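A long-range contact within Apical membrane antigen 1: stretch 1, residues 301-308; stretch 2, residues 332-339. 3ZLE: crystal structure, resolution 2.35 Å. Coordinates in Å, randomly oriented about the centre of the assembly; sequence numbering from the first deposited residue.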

# COMPACT_ATOMS: atom_id res chain seq x y z
N ALA A 301 -0.25 -11.31 4.63
CA ALA A 301 1.01 -11.63 3.97
C ALA A 301 1.43 -10.39 3.19
O ALA A 301 1.03 -10.22 2.05
CB ALA A 301 0.82 -12.81 3.02
N ASN A 302 2.10 -9.46 3.87
CA ASN A 302 2.24 -8.10 3.35
C ASN A 302 3.70 -7.80 2.97
O ASN A 302 3.99 -6.72 2.44
CB ASN A 302 1.82 -7.04 4.40
CG ASN A 302 0.48 -7.30 5.01
OD1 ASN A 302 -0.50 -7.62 4.30
ND2 ASN A 302 0.36 -6.99 6.29
N TRP A 303 4.61 -8.67 3.40
CA TRP A 303 6.04 -8.52 3.14
C TRP A 303 6.54 -9.56 2.16
O TRP A 303 6.02 -10.65 2.12
CB TRP A 303 6.81 -8.66 4.43
CG TRP A 303 6.31 -7.77 5.58
CD1 TRP A 303 6.85 -6.59 5.99
CD2 TRP A 303 5.26 -8.09 6.53
NE1 TRP A 303 6.14 -6.09 7.08
CE2 TRP A 303 5.15 -6.99 7.42
CE3 TRP A 303 4.32 -9.13 6.63
CZ2 TRP A 303 4.18 -6.94 8.45
CZ3 TRP A 303 3.35 -9.07 7.63
CH2 TRP A 303 3.31 -7.99 8.55
N ALA A 304 7.53 -9.18 1.32
CA ALA A 304 8.15 -10.09 0.39
C ALA A 304 9.67 -9.94 0.41
O ALA A 304 10.19 -8.84 0.39
CB ALA A 304 7.62 -9.86 -1.04
N ASN A 305 10.37 -11.08 0.48
CA ASN A 305 11.81 -11.09 0.28
C ASN A 305 12.14 -11.51 -1.13
O ASN A 305 11.71 -12.59 -1.59
CB ASN A 305 12.46 -12.03 1.28
CG ASN A 305 12.69 -11.37 2.61
OD1 ASN A 305 12.72 -10.12 2.70
ND2 ASN A 305 12.87 -12.16 3.64
N PHE A 306 12.90 -10.68 -1.84
CA PHE A 306 13.37 -11.04 -3.18
C PHE A 306 14.86 -11.41 -3.17
O PHE A 306 15.73 -10.58 -2.88
CB PHE A 306 13.15 -9.90 -4.15
CG PHE A 306 13.75 -10.15 -5.50
CD1 PHE A 306 13.06 -10.87 -6.47
CD2 PHE A 306 15.05 -9.77 -5.77
CE1 PHE A 306 13.59 -11.05 -7.72
CE2 PHE A 306 15.61 -9.98 -7.02
CZ PHE A 306 14.87 -10.59 -8.01
N TYR A 307 15.18 -12.68 -3.46
CA TYR A 307 16.59 -13.09 -3.43
C TYR A 307 16.95 -14.17 -4.41
O TYR A 307 16.08 -14.79 -5.03
CB TYR A 307 17.01 -13.49 -2.01
CG TYR A 307 16.25 -14.68 -1.49
CD1 TYR A 307 14.95 -14.56 -1.04
CD2 TYR A 307 16.80 -15.96 -1.54
CE1 TYR A 307 14.25 -15.65 -0.57
CE2 TYR A 307 16.13 -17.05 -1.07
CZ TYR A 307 14.85 -16.90 -0.58
OH TYR A 307 14.17 -18.00 -0.13
N LEU A 308 18.24 -14.31 -4.63
CA LEU A 308 18.78 -15.34 -5.47
C LEU A 308 19.06 -16.54 -4.58
O LEU A 308 19.84 -16.43 -3.65
CB LEU A 308 20.09 -14.83 -6.09
CG LEU A 308 21.00 -15.82 -6.85
CD1 LEU A 308 20.22 -16.54 -7.94
CD2 LEU A 308 22.17 -15.07 -7.46
N GLY A 332 22.59 -7.58 -3.32
CA GLY A 332 21.70 -8.01 -4.39
C GLY A 332 20.28 -8.40 -4.02
O GLY A 332 19.46 -8.45 -4.89
N ALA A 333 19.97 -8.65 -2.73
CA ALA A 333 18.56 -8.96 -2.33
C ALA A 333 17.71 -7.67 -2.20
O ALA A 333 18.26 -6.59 -1.99
CB ALA A 333 18.53 -9.72 -1.00
N VAL A 334 16.39 -7.79 -2.28
CA VAL A 334 15.49 -6.61 -2.02
C VAL A 334 14.31 -6.97 -1.10
O VAL A 334 13.74 -8.06 -1.18
CB VAL A 334 14.98 -5.98 -3.32
CG1 VAL A 334 14.24 -4.65 -3.02
CG2 VAL A 334 16.14 -5.71 -4.28
N ALA A 335 13.98 -6.07 -0.17
CA ALA A 335 12.83 -6.31 0.70
C ALA A 335 11.69 -5.37 0.37
O ALA A 335 11.85 -4.14 0.43
CB ALA A 335 13.20 -6.23 2.15
N TYR A 336 10.56 -5.96 0.01
CA TYR A 336 9.43 -5.20 -0.50
C TYR A 336 8.23 -5.28 0.49
O TYR A 336 8.05 -6.29 1.20
CB TYR A 336 9.00 -5.84 -1.84
CG TYR A 336 9.93 -5.54 -2.99
CD1 TYR A 336 10.05 -4.24 -3.48
CD2 TYR A 336 10.67 -6.56 -3.60
CE1 TYR A 336 10.79 -3.96 -4.57
CE2 TYR A 336 11.46 -6.29 -4.72
CZ TYR A 336 11.51 -4.98 -5.20
OH TYR A 336 12.31 -4.64 -6.26
N THR A 337 7.32 -4.33 0.41
CA THR A 337 5.98 -4.58 1.03
C THR A 337 4.84 -4.31 0.11
O THR A 337 4.96 -3.56 -0.88
CB THR A 337 5.76 -3.79 2.31
OG1 THR A 337 5.49 -2.44 1.98
CG2 THR A 337 6.95 -3.88 3.25
N ALA A 338 3.68 -4.79 0.49
CA ALA A 338 2.47 -4.36 -0.20
C ALA A 338 2.20 -2.86 -0.10
O ALA A 338 1.58 -2.28 -1.03
CB ALA A 338 1.28 -5.16 0.23
N LEU A 339 2.75 -2.20 0.89
CA LEU A 339 2.55 -0.70 0.98
C LEU A 339 3.48 0.14 0.12
O LEU A 339 3.06 1.17 -0.45
CB LEU A 339 2.63 -0.23 2.40
CG LEU A 339 1.36 -0.62 3.16
CD1 LEU A 339 1.60 -0.61 4.65
CD2 LEU A 339 0.25 0.35 2.78

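The pairing of these two stretches outlasts their strand geometry: Ala-338 N donates a hydrogen bond to Asn-302 O at 2.8 Å where both chains are already in loop. Although aromatic and polar side chains line both stretches, every hydrogen bond between them runs from backbone to backbone. Four such bonds join the strand of residues 303-308 to the partner strand that ends at Thr-337, and the fifth is the one between the loop residues just outside them. The two chains run antiparallel, their N-to-C directions 160° apart and their axes approaching to 4.7 Å.

The ladder alternates in the manner of a regular antiparallel sheet. Ala-304 and Tyr-336 form a hydrogen-bonded pair: Ala-304 N donates to Tyr-336 O at 2.9 Å, and Tyr-336 N returns a bond to Ala-304 O, also 2.9 Å and nearly linear at 174°. Two residues along, Phe-306 and Val-334 repeat the arrangement, with Phe-306 N to Val-334 O at 2.8 Å and Val-334 N to Phe-306 O at 2.9 Å. The non-hydrogen-bonded pair Asn-305 with Ala-335 lies between these two, and another, Trp-303 with Thr-337, lies beyond Ala-304 and Tyr-336. The latter has the shortest CA-CA distance of the paired residues, Trp-303 CA to Thr-337 CA at 4.5 Å. The carbonyl that accepts the loop bond also receives a CA-H...O contact, Asn-302 O lying 3.2 Å from Thr-337 CA.

Because side chains alternate across the sheet, Ala-304, Phe-306, Val-334 and Tyr-336 share one face. Here the packing is apolar. Ala-304 CB meets Tyr-336 CB at 4.3 Å, and Phe-306 CB lies 4.4 Å from Val-334 CB. A diagonal contact links the two pairs: Tyr-336 CE2 comes within 4.0 Å of Phe-306 CB, which sits at the edge of the tyrosine ring, near its plane. Phe-306 thus touches both neighbors, and it has the largest area covered by the opposing stretch, 82 Å², of the 456 Å² buried in total.

The other face carries Trp-303, Asn-305, Ala-335 and Thr-337. The methyl Thr-337 CG2 approaches Trp-303 CD1 at 3.9 Å, obliquely to the indole, so the threonine contributes its apolar branch to this contact. Asn-305 OD1 is 4.0 Å from Ala-335 CB, a van der Waals approach to a methyl that offers no polar partner; the amide's hydrogen bonds are made elsewhere in the structure. Thr-337 OG1 accepts a weak bond from Leu-339 N at 3.0 Å, within its own stretch, where the chain leaves the strand. Beyond the last hydrogen-bonded pair, Tyr-307 CB rests 4.2 Å from Ala-333 CB, a small apolar contact.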